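Side-chain contacts in HdaB,HdaA (Adhesin), HUS-associated diffuse adherence (Escherichia coli, PDB 5D55), which is the minor subunit at the tip of the enteroaggregative AAF/IV (Hda) pilus, here fused to a segment of HdaA, and probably takes part in adhesion: residues H19-N24 with D28-A33; I76-N81 with F122-E127. One frame throughout, in Å; residues are numbered along the deposited sequence.

Contact 1 (H19-N24 with D28-A33)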
ATOM      1  N   HIS B  19      -6.278 -27.403   7.107  1.00 24.11           N
ATOM      2  CA  HIS B  19      -6.744 -28.634   6.490  1.00 25.47           C
ATOM      3  C   HIS B  19      -6.338 -29.816   7.387  1.00 27.48           C
ATOM      4  O   HIS B  19      -5.151 -30.079   7.576  1.00 26.14           O
ATOM      5  CB  HIS B  19      -6.191 -28.784   5.060  1.00 27.43           C
ATOM      6  CG  HIS B  19      -6.702 -29.993   4.334  1.00 30.08           C
ATOM      7  ND1 HIS B  19      -7.982 -30.074   3.827  1.00 34.29           N
ATOM      8  CD2 HIS B  19      -6.115 -31.181   4.057  1.00 31.18           C
ATOM      9  CE1 HIS B  19      -8.156 -31.250   3.250  1.00 32.90           C
ATOM     10  NE2 HIS B  19      -7.038 -31.942   3.376  1.00 34.59           N
ATOM     11  N   LYS B  20      -7.325 -30.501   7.967  1.00 29.46           N
ATOM     12  CA  LYS B  20      -7.063 -31.678   8.795  1.00 32.25           C
ATOM     13  C   LYS B  20      -6.461 -32.807   7.960  1.00 32.59           C
ATOM     14  O   LYS B  20      -6.781 -32.954   6.783  1.00 35.36           O
ATOM     15  CB  LYS B  20      -8.334 -32.153   9.510  1.00 35.45           C
ATOM     16  CG  LYS B  20      -8.803 -31.221  10.623  1.00 39.62           C
ATOM     17  CD  LYS B  20      -9.791 -31.924  11.571  1.00 42.32           C
ATOM     18  CE  LYS B  20     -10.191 -31.012  12.723  1.00 45.88           C
ATOM     19  N   TYR B  21      -5.567 -33.584   8.569  1.00 31.63           N
ATOM     20  CA  TYR B  21      -4.868 -34.655   7.871  1.00 32.68           C
ATOM     21  C   TYR B  21      -4.400 -35.718   8.875  1.00 32.04           C
ATOM     22  O   TYR B  21      -3.765 -35.387   9.882  1.00 28.72           O
ATOM     23  CB  TYR B  21      -3.667 -34.092   7.102  1.00 33.53           C
ATOM     24  CG  TYR B  21      -3.063 -35.039   6.088  1.00 38.53           C
ATOM     25  CD1 TYR B  21      -3.330 -34.894   4.722  1.00 40.44           C
ATOM     26  CD2 TYR B  21      -2.205 -36.067   6.488  1.00 40.91           C
ATOM     27  CE1 TYR B  21      -2.765 -35.759   3.783  1.00 43.96           C
ATOM     28  CE2 TYR B  21      -1.646 -36.935   5.569  1.00 43.93           C
ATOM     29  CZ  TYR B  21      -1.923 -36.776   4.218  1.00 45.29           C
ATOM     30  OH  TYR B  21      -1.352 -37.642   3.313  1.00 49.97           O
ATOM     31  N   MET B  22      -4.720 -36.977   8.589  1.00 30.25           N
ATOM     32  CA  MET B  22      -4.275 -38.094   9.413  1.00 30.09           C
ATOM     33  C   MET B  22      -3.065 -38.764   8.763  1.00 29.60           C
ATOM     34  O   MET B  22      -3.114 -39.202   7.608  1.00 29.63           O
ATOM     35  CB  MET B  22      -5.414 -39.097   9.638  1.00 31.34           C
ATOM     36  CG  MET B  22      -5.071 -40.266  10.585  1.00 33.46           C
ATOM     37  SD  MET B  22      -4.610 -39.719  12.236  1.00 32.84           S
ATOM     38  CE  MET B  22      -6.201 -39.202  12.908  1.00 35.12           C
ATOM     39  N   GLY B  23      -1.975 -38.832   9.513  1.00 28.27           N
ATOM     40  CA  GLY B  23      -0.761 -39.475   9.028  1.00 28.54           C
ATOM     41  C   GLY B  23       0.362 -38.465   8.979  1.00 27.39           C
ATOM     42  O   GLY B  23       0.125 -37.257   8.926  1.00 26.30           O
ATOM     43  N   ASN B  24       1.588 -38.963   9.001  1.00 27.05           N
ATOM     44  CA  ASN B  24       2.752 -38.084   9.088  1.00 27.76           C
ATOM     45  C   ASN B  24       3.859 -38.403   8.082  1.00 27.85           C
ATOM     46  O   ASN B  24       4.962 -37.890   8.208  1.00 30.07           O
ATOM     47  CB  ASN B  24       3.307 -38.095  10.517  1.00 26.79           C
ATOM     48  CG  ASN B  24       4.110 -39.341  10.827  1.00 29.07           C
ATOM     49  OD1 ASN B  24       3.765 -40.439  10.399  1.00 30.05           O
ATOM     50  ND2 ASN B  24       5.192 -39.174  11.585  1.00 29.99           N
ATOM     51  N   ASP B  28       5.772 -34.274  -0.674  1.00 32.38           N
ATOM     52  CA  ASP B  28       5.880 -32.900  -1.133  1.00 30.65           C
ATOM     53  C   ASP B  28       4.566 -32.482  -1.799  1.00 28.98           C
ATOM     54  O   ASP B  28       3.954 -33.262  -2.528  1.00 30.63           O
ATOM     55  CB  ASP B  28       7.030 -32.791  -2.149  1.00 32.69           C
ATOM     56  CG  ASP B  28       7.130 -31.415  -2.774  1.00 32.54           C
ATOM     57  OD1 ASP B  28       7.828 -30.551  -2.203  1.00 33.93           O
ATOM     58  OD2 ASP B  28       6.516 -31.194  -3.839  1.00 34.96           O
ATOM     59  N   GLY B  29       4.133 -31.256  -1.549  1.00 28.12           N
ATOM     60  CA  GLY B  29       2.917 -30.754  -2.175  1.00 27.12           C
ATOM     61  C   GLY B  29       1.648 -30.958  -1.359  1.00 27.37           C
ATOM     62  O   GLY B  29       0.619 -30.352  -1.661  1.00 26.04           O
ATOM     63  N   VAL B  30       1.702 -31.803  -0.329  1.00 27.21           N
ATOM     64  CA  VAL B  30       0.501 -32.092   0.479  1.00 27.55           C
ATOM     65  C   VAL B  30      -0.026 -30.805   1.126  1.00 24.96           C
ATOM     66  O   VAL B  30       0.731 -30.074   1.771  1.00 24.53           O
ATOM     67  CB  VAL B  30       0.762 -33.197   1.540  1.00 29.64           C
ATOM     68  CG1 VAL B  30      -0.347 -33.241   2.581  1.00 30.81           C
ATOM     69  CG2 VAL B  30       0.916 -34.555   0.864  1.00 30.83           C
ATOM     70  N   LYS B  31      -1.318 -30.534   0.943  1.00 24.32           N
ATOM     71  CA  LYS B  31      -1.926 -29.283   1.411  1.00 23.85           C
ATOM     72  C   LYS B  31      -2.258 -29.356   2.896  1.00 24.04           C
ATOM     73  O   LYS B  31      -3.004 -30.244   3.333  1.00 24.98           O
ATOM     74  CB  LYS B  31      -3.177 -28.949   0.591  1.00 24.89           C
ATOM     75  CG  LYS B  31      -2.904 -28.663  -0.882  1.00 27.21           C
ATOM     76  CD  LYS B  31      -4.181 -28.802  -1.706  1.00 29.34           C
ATOM     77  CE  LYS B  31      -4.014 -28.219  -3.105  1.00 30.69           C
ATOM     78  NZ  LYS B  31      -5.293 -28.379  -3.882  1.00 35.45           N
ATOM     79  N   LEU B  32      -1.700 -28.424   3.660  1.00 21.47           N
ATOM     80  CA  LEU B  32      -1.886 -28.374   5.110  1.00 22.41           C
ATOM     81  C   LEU B  32      -2.852 -27.262   5.546  1.00 21.82           C
ATOM     82  O   LEU B  32      -3.381 -27.299   6.666  1.00 21.50           O
ATOM     83  CB  LEU B  32      -0.554 -28.160   5.822  1.00 22.52           C
ATOM     84  CG  LEU B  32       0.593 -29.148   5.587  1.00 24.53           C
ATOM     85  CD1 LEU B  32       1.824 -28.610   6.251  1.00 25.81           C
ATOM     86  CD2 LEU B  32       0.262 -30.539   6.112  1.00 24.64           C
ATOM     87  N   ALA B  33      -3.048 -26.281   4.666  1.00 21.73           N
ATOM     88  CA  ALA B  33      -4.012 -25.181   4.867  1.00 22.77           C
ATOM     89  C   ALA B  33      -4.409 -24.541   3.541  1.00 22.18           C
ATOM     90  O   ALA B  33      -3.638 -24.566   2.577  1.00 21.88           O
ATOM     91  CB  ALA B  33      -3.442 -24.123   5.813  1.00 21.00           C
TER

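Contact 2 (I76-N81 with F122-E127)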
ATOM      1  N   ILE B  76       7.707 -25.859   4.990  1.00 27.73           N
ATOM      2  CA  ILE B  76       6.510 -25.514   4.210  1.00 26.02           C
ATOM      3  C   ILE B  76       6.790 -24.505   3.116  1.00 26.85           C
ATOM      4  O   ILE B  76       7.785 -23.801   3.178  1.00 26.84           O
ATOM      5  CB  ILE B  76       5.372 -24.972   5.101  1.00 25.98           C
ATOM      6  CG1 ILE B  76       5.855 -23.791   5.955  1.00 25.15           C
ATOM      7  CG2 ILE B  76       4.773 -26.104   5.912  1.00 24.72           C
ATOM      8  CD1 ILE B  76       4.745 -22.994   6.613  1.00 27.61           C
ATOM      9  N   ARG B  77       5.911 -24.461   2.113  1.00 25.85           N
ATOM     10  CA  ARG B  77       5.966 -23.452   1.043  1.00 26.38           C
ATOM     11  C   ARG B  77       4.535 -23.033   0.707  1.00 25.54           C
ATOM     12  O   ARG B  77       3.596 -23.742   1.061  1.00 23.44           O
ATOM     13  CB  ARG B  77       6.640 -24.021  -0.217  1.00 25.87           C
ATOM     14  CG  ARG B  77       5.888 -25.181  -0.876  1.00 26.94           C
ATOM     15  CD  ARG B  77       6.361 -25.392  -2.310  1.00 29.89           C
ATOM     16  NE  ARG B  77       5.631 -26.458  -2.999  1.00 30.75           N
ATOM     17  CZ  ARG B  77       6.042 -27.724  -3.076  1.00 31.77           C
ATOM     18  NH1 ARG B  77       7.181 -28.101  -2.510  1.00 31.15           N
ATOM     19  NH2 ARG B  77       5.313 -28.616  -3.721  1.00 33.75           N
ATOM     20  N   ILE B  78       4.371 -21.896   0.030  1.00 25.60           N
ATOM     21  CA  ILE B  78       3.067 -21.552  -0.567  1.00 24.63           C
ATOM     22  C   ILE B  78       2.901 -22.359  -1.850  1.00 26.57           C
ATOM     23  O   ILE B  78       3.851 -22.473  -2.642  1.00 25.09           O
ATOM     24  CB  ILE B  78       2.965 -20.043  -0.910  1.00 26.20           C
ATOM     25  CG1 ILE B  78       3.230 -19.185   0.332  1.00 27.67           C
ATOM     26  CG2 ILE B  78       1.587 -19.693  -1.540  1.00 24.14           C
ATOM     27  CD1 ILE B  78       2.098 -19.260   1.365  1.00 30.63           C
ATOM     28  N   GLY B  79       1.711 -22.932  -2.049  1.00 25.00           N
ATOM     29  CA  GLY B  79       1.385 -23.621  -3.292  1.00 25.13           C
ATOM     30  C   GLY B  79       0.124 -23.087  -3.952  1.00 26.60           C
ATOM     31  O   GLY B  79      -0.542 -22.172  -3.434  1.00 25.15           O
ATOM     32  N   GLY B  80      -0.198 -23.669  -5.101  1.00 26.89           N
ATOM     33  CA  GLY B  80      -1.431 -23.372  -5.807  1.00 28.88           C
ATOM     34  C   GLY B  80      -1.149 -22.985  -7.237  1.00 28.20           C
ATOM     35  O   GLY B  80      -0.106 -22.389  -7.538  1.00 25.32           O
ATOM     36  N   ASN B  81      -2.072 -23.352  -8.122  1.00 27.45           N
ATOM     37  CA  ASN B  81      -2.058 -22.911  -9.520  1.00 29.17           C
ATOM     38  C   ASN B  81      -1.916 -21.406  -9.642  1.00 27.83           C
ATOM     39  O   ASN B  81      -2.510 -20.661  -8.860  1.00 27.72           O
ATOM     40  CB  ASN B  81      -3.357 -23.348 -10.214  1.00 30.81           C
ATOM     41  N   PHE B 122       0.998 -21.747  11.319  1.00 26.53           N
ATOM     42  CA  PHE B 122       1.331 -21.082  10.059  1.00 24.88           C
ATOM     43  C   PHE B 122       0.889 -19.625  10.123  1.00 26.58           C
ATOM     44  O   PHE B 122      -0.267 -19.348  10.471  1.00 26.69           O
ATOM     45  CB  PHE B 122       0.621 -21.721   8.862  1.00 23.44           C
ATOM     46  CG  PHE B 122       0.706 -23.223   8.792  1.00 23.21           C
ATOM     47  CD1 PHE B 122       1.861 -23.913   9.156  1.00 24.63           C
ATOM     48  CD2 PHE B 122      -0.364 -23.937   8.282  1.00 23.31           C
ATOM     49  CE1 PHE B 122       1.921 -25.302   9.050  1.00 24.13           C
ATOM     50  CE2 PHE B 122      -0.319 -25.316   8.175  1.00 24.04           C
ATOM     51  CZ  PHE B 122       0.831 -25.999   8.561  1.00 24.01           C
ATOM     52  N   SER B 123       1.797 -18.710   9.781  1.00 25.56           N
ATOM     53  CA  SER B 123       1.496 -17.282   9.665  1.00 25.81           C
ATOM     54  C   SER B 123       1.823 -16.846   8.254  1.00 25.25           C
ATOM     55  O   SER B 123       2.934 -17.104   7.767  1.00 24.84           O
ATOM     56  CB  SER B 123       2.326 -16.453  10.643  1.00 26.18           C
ATOM     57  OG  SER B 123       2.208 -15.063  10.371  1.00 27.91           O
ATOM     58  N   VAL B 124       0.866 -16.193   7.601  1.00 24.31           N
ATOM     59  CA  VAL B 124       1.072 -15.695   6.232  1.00 24.18           C
ATOM     60  C   VAL B 124       0.628 -14.243   6.136  1.00 24.52           C
ATOM     61  O   VAL B 124      -0.236 -13.786   6.903  1.00 23.75           O
ATOM     62  CB  VAL B 124       0.326 -16.552   5.155  1.00 23.83           C
ATOM     63  CG1 VAL B 124       0.856 -17.992   5.142  1.00 22.76           C
ATOM     64  CG2 VAL B 124      -1.157 -16.546   5.420  1.00 23.88           C
ATOM     65  N   SER B 125       1.243 -13.515   5.211  1.00 23.82           N
ATOM     66  CA  SER B 125       0.869 -12.136   4.954  1.00 24.42           C
ATOM     67  C   SER B 125       0.686 -11.977   3.455  1.00 24.03           C
ATOM     68  O   SER B 125       1.176 -12.799   2.670  1.00 22.14           O
ATOM     69  CB  SER B 125       1.920 -11.162   5.490  1.00 25.81           C
ATOM     70  OG  SER B 125       1.969 -11.222   6.895  1.00 27.37           O
ATOM     71  N   GLY B 126      -0.033 -10.940   3.052  1.00 24.30           N
ATOM     72  CA  GLY B 126      -0.281 -10.748   1.633  1.00 24.03           C
ATOM     73  C   GLY B 126      -0.778  -9.367   1.297  1.00 25.40           C
ATOM     74  O   GLY B 126      -1.254  -8.623   2.175  1.00 25.27           O
ATOM     75  N   GLU B 127      -0.659  -9.028   0.017  1.00 25.64           N
ATOM     76  CA  GLU B 127      -1.033  -7.712  -0.503  1.00 27.57           C
ATOM     77  C   GLU B 127      -1.336  -7.860  -1.991  1.00 27.95           C
ATOM     78  O   GLU B 127      -0.964  -8.873  -2.608  1.00 26.46           O
ATOM     79  CB  GLU B 127       0.122  -6.708  -0.292  1.00 28.63           C
ATOM     80  CG  GLU B 127       1.392  -7.025  -1.108  1.00 30.53           C
ATOM     81  CD  GLU B 127       2.655  -6.245  -0.693  1.00 33.87           C
ATOM     82  OE1 GLU B 127       2.763  -5.761   0.457  1.00 36.47           O
ATOM     83  OE2 GLU B 127       3.564  -6.129  -1.538  1.00 34.84           O
TER

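Contact 1 (H19-N24 with D28-A33)
One backbone hydrogen bond and a thin layer of side-chain packing join the loop that follows strand 13-18 to the start of strand 31-38, both within the HdaB part of the fusion and near one end of the domain. The backbone N of His19 donates to the carbonyl O of Leu32 over 2.9 Å, with an N-H...O angle of 157°; the donor stands above the carbonyl plane, 46° out of it. This bond falls where strand 13-18, outermost of its sheet within this chain, gives way to loop. The first side-chain bond of His19 points toward strand 31-38, and chi1 of -176° lays the ring beside its own carbonyl carbon, where CD2 comes within 3.3 Å of Lys31 O, a buried carbonyl for which the model offers no hydrogen-bond partner. On strand 31-38, Leu32 and Ala33 together stand opposite the single residue Ile107 of strand 102-109, a classic beta bulge in the antiparallel sheet. Farther along the loop, CE1 and CD1 of the Tyr21 ring lie 3.7 and 4.0 Å from Val30 CG1. The two side chains cross at about a right angle. Beyond them, Val30 also rests on Val109, while Tyr21 packs on His151, in the HdaA-derived part of the second subunit. Lys31 sends its chain away from the loop to a cation-pi contact with Tyr106.

Contact 2 (I76-N81 with F122-E127)
Ile76 and Phe122, both in the HdaB part, touch through a single pair of atoms, the Ile76 methyl carbon CD1 and Phe122 CD1 at 4.0 Å, their side chains slanting past one another. Ile76 holds CG1 between its backbone N and carbonyl carbon (chi1 54°), and from there CD1 extends to the phenyl ring. Two residues on in each strand the meeting is methyl to methyl, Ile78 CD1 lying 4.2 Å from Val124 CG1. No hydrogen bond links the two HdaB strands: the CA atoms of Ile76 and Phe122 stand 9.0 Å apart and those of Ile78 and Val124 9.2 Å, the spacing of two sheets packed face to face. This is the interior of the immunoglobulin-like beta sandwich expected of a chaperone-usher pilus subunit, and alternate residues of each strand supply its apolar filling. Around the pairs, Ile50 touches both isoleucines, Ile107 lies against Ile76, Ile78 and Val124, and Leu16 packs on Phe122 and Val124. On the face of strand 118-132 turned from the isoleucines, the Ser123 and Ser125 hydroxyls both bond to Asn51 OD1, and Ser125 OG also to Thr146 OG1 of the second subunit. Residues 122-126 form an antiparallel ladder with an HdaA-derived strand of that subunit, a pairing between parts of this engineered fusion.

In the fold
Contact 1 lies toward one end of the domain, about 19 Å from the centre of the chain, and contact 2 only about 4 Å from it; their own centres are about 14 Å apart. Leu32 joins them: while its carbonyl serves the loop, its CD1 packs 3.6 Å from Phe122 CZ and 3.9 Å from Ile76 CG2. A second link runs on the outside of the sheet, where Asp28 OD1 and Arg77 NH1 form a salt bridge of 2.6 Å, which Asp110 joins as a further partner of Arg77. Both contacts also meet the second subunit: contact 1 through Tyr21, Leu32 and neighbouring loop residues, including a backbone bond from Gly23, contact 2 through strand pairing with its HdaA-derived part.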